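Local coordinates for hypothetical shikimate 5-dehydrogenase-like protein HI0607 (Haemophilus influenzae, PDB 1NPY) that catalyses, in vitro and with low activity, the NADP(+)-dependent oxidation of shikimate to 3-dehydroshikimate, although shikimate may not be its biological substrate, at residues Tyr100-Ile105 with Val240-Glu245; Ala106-Ile111 with Val135-Asn140. All blocks are in the same frame, centred on the assembly; numbering follows the deposited sequence.

Contact 1. Residues Tyr100-Ile105 with Val240-Glu245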
ATOM      1  N   TYR A 100       6.811 -10.763   0.556  1.00  8.68           N
ATOM      2  CA  TYR A 100       5.442 -10.440   0.158  1.00  8.25           C
ATOM      3  C   TYR A 100       5.315  -8.949  -0.156  1.00  8.34           C
ATOM      4  O   TYR A 100       6.200  -8.146   0.117  1.00  7.58           O
ATOM      5  CB  TYR A 100       4.465 -10.731   1.309  1.00  8.56           C
ATOM      6  CG  TYR A 100       4.512 -12.155   1.809  1.00  8.25           C
ATOM      7  CD1 TYR A 100       3.622 -13.120   1.346  1.00 13.15           C
ATOM      8  CD2 TYR A 100       5.475 -12.545   2.732  1.00  8.08           C
ATOM      9  CE1 TYR A 100       3.714 -14.434   1.810  1.00 13.07           C
ATOM     10  CE2 TYR A 100       5.549 -13.846   3.220  1.00 12.79           C
ATOM     11  CZ  TYR A 100       4.658 -14.781   2.759  1.00 13.82           C
ATOM     12  OH  TYR A 100       4.758 -16.083   3.216  1.00 14.79           O
ATOM     13  N   ASN A 101       4.212  -8.604  -0.807  1.00  8.81           N
ATOM     14  CA  ASN A 101       3.867  -7.200  -0.956  1.00  8.12           C
ATOM     15  C   ASN A 101       2.447  -6.972  -0.459  1.00  8.05           C
ATOM     16  O   ASN A 101       1.490  -7.211  -1.180  1.00  8.66           O
ATOM     17  CB  ASN A 101       4.102  -6.664  -2.357  1.00  8.80           C
ATOM     18  CG  ASN A 101       4.028  -5.156  -2.372  1.00  8.84           C
ATOM     19  OD1 ASN A 101       3.013  -4.619  -1.964  1.00  8.93           O
ATOM     20  ND2 ASN A 101       5.120  -4.485  -2.725  1.00 12.18           N
ATOM     21  N   THR A 102       2.337  -6.454   0.760  1.00  8.76           N
ATOM     22  CA  THR A 102       1.033  -6.224   1.368  1.00  9.62           C
ATOM     23  C   THR A 102       0.320  -4.972   0.875  1.00 10.20           C
ATOM     24  O   THR A 102      -0.878  -4.839   1.103  1.00 10.02           O
ATOM     25  CB  THR A 102       1.053  -6.226   2.894  1.00  9.58           C
ATOM     26  OG1 THR A 102       1.925  -5.205   3.385  1.00 10.39           O
ATOM     27  CG2 THR A 102       1.514  -7.538   3.466  1.00  8.84           C
ATOM     28  N   ASP A 103       1.001  -4.072   0.175  1.00  9.88           N
ATOM     29  CA  ASP A 103       0.266  -3.040  -0.536  1.00 10.21           C
ATOM     30  C   ASP A 103      -0.611  -3.649  -1.637  1.00 10.75           C
ATOM     31  O   ASP A 103      -1.792  -3.320  -1.741  1.00 10.15           O
ATOM     32  CB  ASP A 103       1.224  -2.037  -1.149  1.00 11.54           C
ATOM     33  CG  ASP A 103       1.813  -1.099  -0.124  1.00 15.06           C
ATOM     34  OD1 ASP A 103       1.163  -0.735   0.889  1.00 17.72           O
ATOM     35  OD2 ASP A 103       2.937  -0.615  -0.356  1.00 17.74           O
ATOM     36  N   TYR A 104      -0.030  -4.537  -2.442  1.00  9.86           N
ATOM     37  CA  TYR A 104      -0.778  -5.286  -3.437  1.00  9.56           C
ATOM     38  C   TYR A 104      -1.920  -6.077  -2.786  1.00 11.33           C
ATOM     39  O   TYR A 104      -3.068  -6.015  -3.234  1.00 12.31           O
ATOM     40  CB  TYR A 104       0.189  -6.187  -4.224  1.00 10.88           C
ATOM     41  CG  TYR A 104      -0.509  -7.179  -5.119  1.00  7.43           C
ATOM     42  CD1 TYR A 104      -0.903  -6.824  -6.409  1.00  9.88           C
ATOM     43  CD2 TYR A 104      -0.848  -8.453  -4.653  1.00 11.33           C
ATOM     44  CE1 TYR A 104      -1.617  -7.713  -7.200  1.00 11.78           C
ATOM     45  CE2 TYR A 104      -1.533  -9.344  -5.456  1.00 13.45           C
ATOM     46  CZ  TYR A 104      -1.903  -8.974  -6.729  1.00 17.49           C
ATOM     47  OH  TYR A 104      -2.608  -9.882  -7.499  1.00 19.24           O
ATOM     48  N   ILE A 105      -1.617  -6.825  -1.727  1.00 10.38           N
ATOM     49  CA  ILE A 105      -2.642  -7.611  -1.040  1.00 11.74           C
ATOM     50  C   ILE A 105      -3.767  -6.698  -0.558  1.00 11.45           C
ATOM     51  O   ILE A 105      -4.941  -7.036  -0.712  1.00 11.88           O
ATOM     52  CB  ILE A 105      -2.042  -8.469   0.085  1.00 11.33           C
ATOM     53  CG1 ILE A 105      -1.028  -9.469  -0.474  1.00 13.02           C
ATOM     54  CG2 ILE A 105      -3.097  -9.268   0.843  1.00 15.06           C
ATOM     55  CD1 ILE A 105      -0.197 -10.138   0.582  1.00 13.33           C
ATOM     56  N   VAL A 240      -3.523   1.129   6.735  1.00  9.57           N
ATOM     57  CA  VAL A 240      -3.891   0.258   7.840  1.00 10.27           C
ATOM     58  C   VAL A 240      -3.957  -1.215   7.439  1.00  9.53           C
ATOM     59  O   VAL A 240      -3.411  -2.073   8.140  1.00  8.75           O
ATOM     60  CB  VAL A 240      -5.197   0.713   8.523  1.00 10.65           C
ATOM     61  CG1 VAL A 240      -5.612  -0.347   9.560  1.00 11.40           C
ATOM     62  CG2 VAL A 240      -4.993   2.066   9.177  1.00 12.45           C
ATOM     63  N   LEU A 241      -4.576  -1.541   6.311  1.00 10.01           N
ATOM     64  CA  LEU A 241      -4.767  -2.933   5.938  1.00 11.36           C
ATOM     65  C   LEU A 241      -3.427  -3.544   5.569  1.00 11.28           C
ATOM     66  O   LEU A 241      -3.186  -4.700   5.927  1.00 10.47           O
ATOM     67  CB  LEU A 241      -5.753  -3.062   4.769  1.00 12.25           C
ATOM     68  CG  LEU A 241      -6.117  -4.483   4.327  1.00 14.84           C
ATOM     69  CD1 LEU A 241      -6.522  -5.331   5.530  1.00 18.32           C
ATOM     70  CD2 LEU A 241      -7.252  -4.378   3.290  1.00 17.83           C
ATOM     71  N   GLN A 242      -2.551  -2.797   4.896  1.00 10.58           N
ATOM     72  CA  GLN A 242      -1.251  -3.367   4.559  1.00 11.93           C
ATOM     73  C   GLN A 242      -0.452  -3.687   5.814  1.00 10.48           C
ATOM     74  O   GLN A 242       0.181  -4.741   5.857  1.00 11.61           O
ATOM     75  CB  GLN A 242      -0.432  -2.529   3.593  1.00 12.14           C
ATOM     76  CG  GLN A 242       0.162  -1.275   4.158  1.00 18.46           C
ATOM     77  CD  GLN A 242       0.415  -0.144   3.168  1.00 32.36           C
ATOM     78  OE1 GLN A 242      -0.492   0.261   2.435  1.00 40.51           O
ATOM     79  NE2 GLN A 242       1.629   0.416   3.181  1.00 34.68           N
ATOM     80  N   ALA A 243      -0.583  -2.865   6.851  1.00  8.96           N
ATOM     81  CA  ALA A 243       0.067  -3.121   8.141  1.00  9.65           C
ATOM     82  C   ALA A 243      -0.516  -4.318   8.894  1.00  9.25           C
ATOM     83  O   ALA A 243       0.208  -5.137   9.468  1.00  8.62           O
ATOM     84  CB  ALA A 243       0.009  -1.880   9.004  1.00 10.57           C
ATOM     85  N   VAL A 244      -1.843  -4.394   8.914  1.00  9.73           N
ATOM     86  CA  VAL A 244      -2.557  -5.560   9.454  1.00 10.10           C
ATOM     87  C   VAL A 244      -2.089  -6.857   8.804  1.00  9.61           C
ATOM     88  O   VAL A 244      -1.915  -7.858   9.489  1.00  9.53           O
ATOM     89  CB  VAL A 244      -4.079  -5.360   9.351  1.00 10.08           C
ATOM     90  CG1 VAL A 244      -4.810  -6.656   9.665  1.00 12.39           C
ATOM     91  CG2 VAL A 244      -4.503  -4.273  10.335  1.00 12.48           C
ATOM     92  N   GLU A 245      -1.934  -6.865   7.485  1.00  9.40           N
ATOM     93  CA  GLU A 245      -1.527  -8.070   6.773  1.00  9.83           C
ATOM     94  C   GLU A 245      -0.103  -8.475   7.193  1.00  8.40           C
ATOM     95  O   GLU A 245       0.202  -9.662   7.356  1.00  8.10           O
ATOM     96  CB  GLU A 245      -1.638  -7.914   5.251  1.00 10.70           C
ATOM     97  CG  GLU A 245      -3.080  -7.699   4.780  1.00 14.27           C
ATOM     98  CD  GLU A 245      -3.906  -8.964   4.743  1.00 21.36           C
ATOM     99  OE1 GLU A 245      -3.307 -10.021   4.470  1.00 25.78           O
ATOM    100  OE2 GLU A 245      -5.145  -8.897   4.948  1.00 31.75           O
TER
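The carboxylate of Asp103 and the side-chain amide of Gln242 meet with their planes 74° apart. OD1 of Asp103 is modelled over the amide, but at a separation too short to be trusted, and the amide is probably turned over, so how the two groups bond stays doubtful. The other oxygen, OD2 of Asp103, makes a long, weak ion pair with NZ of Lys67, the inferred proton donor/acceptor; Met130 of the probable NADP(+) site touches the same side chain.

Thr102 makes the defined polar link between the helices. Its OG1, held between the backbone N and the carbonyl carbon (chi1 60°), donates to the backbone O of Gln242 at 3.1 Å, coming from above the carbonyl plane. The side chains of Thr102 and Gln242 cross at about a right angle, and Gln242 CB rests 3.4 Å from the backbone O of Thr102. On its methyl branch, Thr102 CG2 packs 3.6 Å from CB of Glu245. Glu245 then bends at chi2, and its OE1 lies 3.7 Å from Ile105 CG2.

Asn101 fixes the start of the helix that carries Thr102 and Asp103: as N-cap it accepts a nearly straight bond (167°) from Tyr104 N at 3.1 Å through OD1, while its ND2 is held by Ser86 O. Asn88 OD1 in turn takes the N-H of Thr102.

The chemistry is therefore divided: a hydroxyl-to-carbonyl bond, with packing of the Thr102 and Ile105 methyls on Glu245, holds the capped helix against helix 235-251, and the residue after Thr102, Asp103, presents its carboxylate beside Lys67, consistent with its inferred role in substrate binding.

Contact 2. Residues Ala106-Ile111 with Val135-Asn140; sequences AIVKLI and VAAFKN
Val108 and Ala137 bring their CA atoms to 5.2 Å where the two helical segments cross, their axes 8.8 Å apart at closest approach and their N-to-C directions 49° from each other. The small side chain of Ala137 permits this closeness: its CB is met by the branch methyls of two consecutive residues, Ile107 CG2 at 3.6 Å and Val108 CG2 also at 3.6 Å. One turn further on, Ile111 sets its terminal methyl on the aromatic ring of Phe138. CD1 stands 3.5 Å from the ring centroid, only 6° off the normal, which makes this a CH-pi contact over the middle of the face. An extended second torsion (chi2 166°) carries CD1 outward, anti to CA, while CG1 meets the ring at CE1 and CZ. Phe143, edge-to-face with Phe138, also touches Ile111 and joins this apolar cluster.

No hydrogen bond spans the two segments; dispersion and the CH-pi contact join them. The joint is thus a buried hydrocarbon seam, fastening helix 102-113 to the helix that follows the glycine-rich, Rossmann-type turn of the probable NADP(+) site.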
ATOM      1  N   ALA A 106      -3.423  -5.575   0.063  1.00 12.26           N
ATOM      2  CA  ALA A 106      -4.430  -4.646   0.581  1.00 12.72           C
ATOM      3  C   ALA A 106      -5.347  -4.125  -0.515  1.00 11.99           C
ATOM      4  O   ALA A 106      -6.558  -4.009  -0.298  1.00 11.82           O
ATOM      5  CB  ALA A 106      -3.776  -3.471   1.329  1.00 11.84           C
ATOM      6  N   ILE A 107      -4.798  -3.850  -1.693  1.00 12.23           N
ATOM      7  CA  ILE A 107      -5.598  -3.242  -2.747  1.00 12.31           C
ATOM      8  C   ILE A 107      -6.576  -4.292  -3.287  1.00 11.36           C
ATOM      9  O   ILE A 107      -7.767  -4.022  -3.448  1.00 11.49           O
ATOM     10  CB  ILE A 107      -4.779  -2.575  -3.860  1.00 12.64           C
ATOM     11  CG1 ILE A 107      -4.032  -1.354  -3.307  1.00 15.24           C
ATOM     12  CG2 ILE A 107      -5.773  -2.099  -4.922  1.00 11.41           C
ATOM     13  CD1 ILE A 107      -2.705  -1.131  -3.942  1.00 18.13           C
ATOM     14  N   VAL A 108      -6.083  -5.513  -3.465  1.00 11.16           N
ATOM     15  CA  VAL A 108      -6.933  -6.638  -3.869  1.00 11.50           C
ATOM     16  C   VAL A 108      -8.062  -6.837  -2.855  1.00 12.02           C
ATOM     17  O   VAL A 108      -9.221  -7.036  -3.236  1.00 12.47           O
ATOM     18  CB  VAL A 108      -6.114  -7.936  -3.985  1.00 10.52           C
ATOM     19  CG1 VAL A 108      -7.046  -9.157  -4.165  1.00 13.27           C
ATOM     20  CG2 VAL A 108      -5.109  -7.876  -5.125  1.00 11.05           C
ATOM     21  N   LYS A 109      -7.733  -6.830  -1.567  1.00 11.55           N
ATOM     22  CA  LYS A 109      -8.729  -6.910  -0.515  1.00 12.53           C
ATOM     23  C   LYS A 109      -9.778  -5.804  -0.497  1.00 12.49           C
ATOM     24  O   LYS A 109     -10.960  -6.079  -0.254  1.00 13.69           O
ATOM     25  CB  LYS A 109      -8.095  -7.069   0.877  1.00 12.96           C
ATOM     26  CG  LYS A 109      -7.408  -8.425   1.074  1.00 19.36           C
ATOM     27  CD  LYS A 109      -7.095  -8.747   2.532  1.00 24.92           C
ATOM     28  CE  LYS A 109      -6.776 -10.229   2.807  1.00 29.75           C
ATOM     29  NZ  LYS A 109      -7.397 -11.166   1.822  1.00 33.56           N
ATOM     30  N   LEU A 110      -9.370  -4.559  -0.736  1.00 11.48           N
ATOM     31  CA  LEU A 110     -10.315  -3.460  -0.796  1.00 10.95           C
ATOM     32  C   LEU A 110     -11.230  -3.492  -2.020  1.00 11.31           C
ATOM     33  O   LEU A 110     -12.416  -3.132  -1.930  1.00 11.09           O
ATOM     34  CB  LEU A 110      -9.546  -2.140  -0.734  1.00 12.17           C
ATOM     35  CG  LEU A 110      -8.910  -1.881   0.629  1.00 12.72           C
ATOM     36  CD1 LEU A 110      -7.814  -0.841   0.497  1.00 16.04           C
ATOM     37  CD2 LEU A 110      -9.979  -1.408   1.617  1.00 15.12           C
ATOM     38  N   ILE A 111     -10.707  -3.968  -3.145  1.00 11.30           N
ATOM     39  CA  ILE A 111     -11.513  -4.124  -4.352  1.00 13.49           C
ATOM     40  C   ILE A 111     -12.648  -5.080  -4.009  1.00 14.92           C
ATOM     41  O   ILE A 111     -13.816  -4.831  -4.308  1.00 14.61           O
ATOM     42  CB  ILE A 111     -10.655  -4.639  -5.536  1.00 13.85           C
ATOM     43  CG1 ILE A 111      -9.817  -3.474  -6.083  1.00 12.83           C
ATOM     44  CG2 ILE A 111     -11.497  -5.192  -6.674  1.00 17.58           C
ATOM     45  CD1 ILE A 111      -8.680  -3.913  -7.023  1.00 14.46           C
ATOM     46  N   VAL A 135      -2.583  -1.072 -10.367  1.00 10.65           N
ATOM     47  CA  VAL A 135      -2.849  -1.596 -11.696  1.00 11.38           C
ATOM     48  C   VAL A 135      -2.849  -3.122 -11.671  1.00 12.36           C
ATOM     49  O   VAL A 135      -3.723  -3.768 -12.265  1.00 12.38           O
ATOM     50  CB  VAL A 135      -1.879  -1.024 -12.733  1.00 12.10           C
ATOM     51  CG1 VAL A 135      -2.064  -1.690 -14.098  1.00 13.76           C
ATOM     52  CG2 VAL A 135      -2.098   0.468 -12.846  1.00 10.95           C
ATOM     53  N   ALA A 136      -1.872  -3.700 -10.979  1.00 11.91           N
ATOM     54  CA  ALA A 136      -1.771  -5.158 -10.912  1.00 11.13           C
ATOM     55  C   ALA A 136      -2.906  -5.793 -10.134  1.00 12.35           C
ATOM     56  O   ALA A 136      -3.381  -6.890 -10.462  1.00 12.82           O
ATOM     57  CB  ALA A 136      -0.424  -5.558 -10.302  1.00 11.97           C
ATOM     58  N   ALA A 137      -3.317  -5.116  -9.068  1.00 11.54           N
ATOM     59  CA  ALA A 137      -4.428  -5.598  -8.262  1.00 12.05           C
ATOM     60  C   ALA A 137      -5.724  -5.615  -9.058  1.00 12.10           C
ATOM     61  O   ALA A 137      -6.509  -6.569  -8.974  1.00 13.01           O
ATOM     62  CB  ALA A 137      -4.568  -4.808  -6.971  1.00 11.20           C
ATOM     63  N   PHE A 138      -5.949  -4.562  -9.838  1.00 11.71           N
ATOM     64  CA  PHE A 138      -7.131  -4.566 -10.701  1.00 11.60           C
ATOM     65  C   PHE A 138      -7.050  -5.659 -11.756  1.00 12.79           C
ATOM     66  O   PHE A 138      -8.032  -6.356 -12.000  1.00 13.10           O
ATOM     67  CB  PHE A 138      -7.380  -3.185 -11.304  1.00 11.97           C
ATOM     68  CG  PHE A 138      -8.137  -2.264 -10.385  1.00 13.14           C
ATOM     69  CD1 PHE A 138      -9.511  -2.363 -10.258  1.00 13.36           C
ATOM     70  CD2 PHE A 138      -7.469  -1.305  -9.635  1.00 12.92           C
ATOM     71  CE1 PHE A 138     -10.213  -1.549  -9.423  1.00 12.13           C
ATOM     72  CE2 PHE A 138      -8.173  -0.456  -8.816  1.00 11.40           C
ATOM     73  CZ  PHE A 138      -9.546  -0.580  -8.696  1.00 12.12           C
ATOM     74  N   LYS A 139      -5.878  -5.858 -12.337  1.00 13.01           N
ATOM     75  CA  LYS A 139      -5.724  -6.803 -13.435  1.00 14.29           C
ATOM     76  C   LYS A 139      -5.979  -8.189 -12.878  1.00 15.56           C
ATOM     77  O   LYS A 139      -6.716  -8.980 -13.481  1.00 15.25           O
ATOM     78  CB  LYS A 139      -4.304  -6.738 -13.999  1.00 15.42           C
ATOM     79  CG  LYS A 139      -4.015  -7.694 -15.164  1.00 18.15           C
ATOM     80  CD  LYS A 139      -4.736  -7.197 -16.403  1.00 22.23           C
ATOM     81  CE  LYS A 139      -4.479  -8.113 -17.607  1.00 26.10           C
ATOM     82  NZ  LYS A 139      -4.102  -9.470 -17.122  1.00 33.82           N
ATOM     83  N   ASN A 140      -5.383  -8.492 -11.728  1.00 15.15           N
ATOM     84  CA  ASN A 140      -5.523  -9.848 -11.213  1.00 16.60           C
ATOM     85  C   ASN A 140      -6.866 -10.093 -10.542  1.00 16.44           C
ATOM     86  O   ASN A 140      -7.186 -11.220 -10.181  1.00 18.49           O
ATOM     87  CB  ASN A 140      -4.355 -10.177 -10.291  1.00 16.94           C
ATOM     88  CG  ASN A 140      -3.052 -10.219 -11.042  1.00 19.49           C
ATOM     89  OD1 ASN A 140      -3.032 -10.370 -12.268  1.00 19.46           O
ATOM     90  ND2 ASN A 140      -1.953 -10.017 -10.329  1.00 21.63           N
TER

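From the N terminus, the chain first builds the mixed sheet of the substrate-binding part, leaving it through strand 96-100 into helix 102-113, which both contacts share. Strand 122-125, the glycine-rich turn and helix 131-140 follow, and contact 2 closes this short loop. The chain then completes the parallel nucleotide-binding sheet and returns along helix 235-251, closing the much longer loop of contact 1, inside which contact 2 is nested. Helix 102-113 thus bears the returning helix near its start and the first nucleotide-domain helix further along, tying the two lobes together. Tyr104 OH and Asn140 ND2, 2.9 Å apart in a probable hydrogen bond, link the contacts directly.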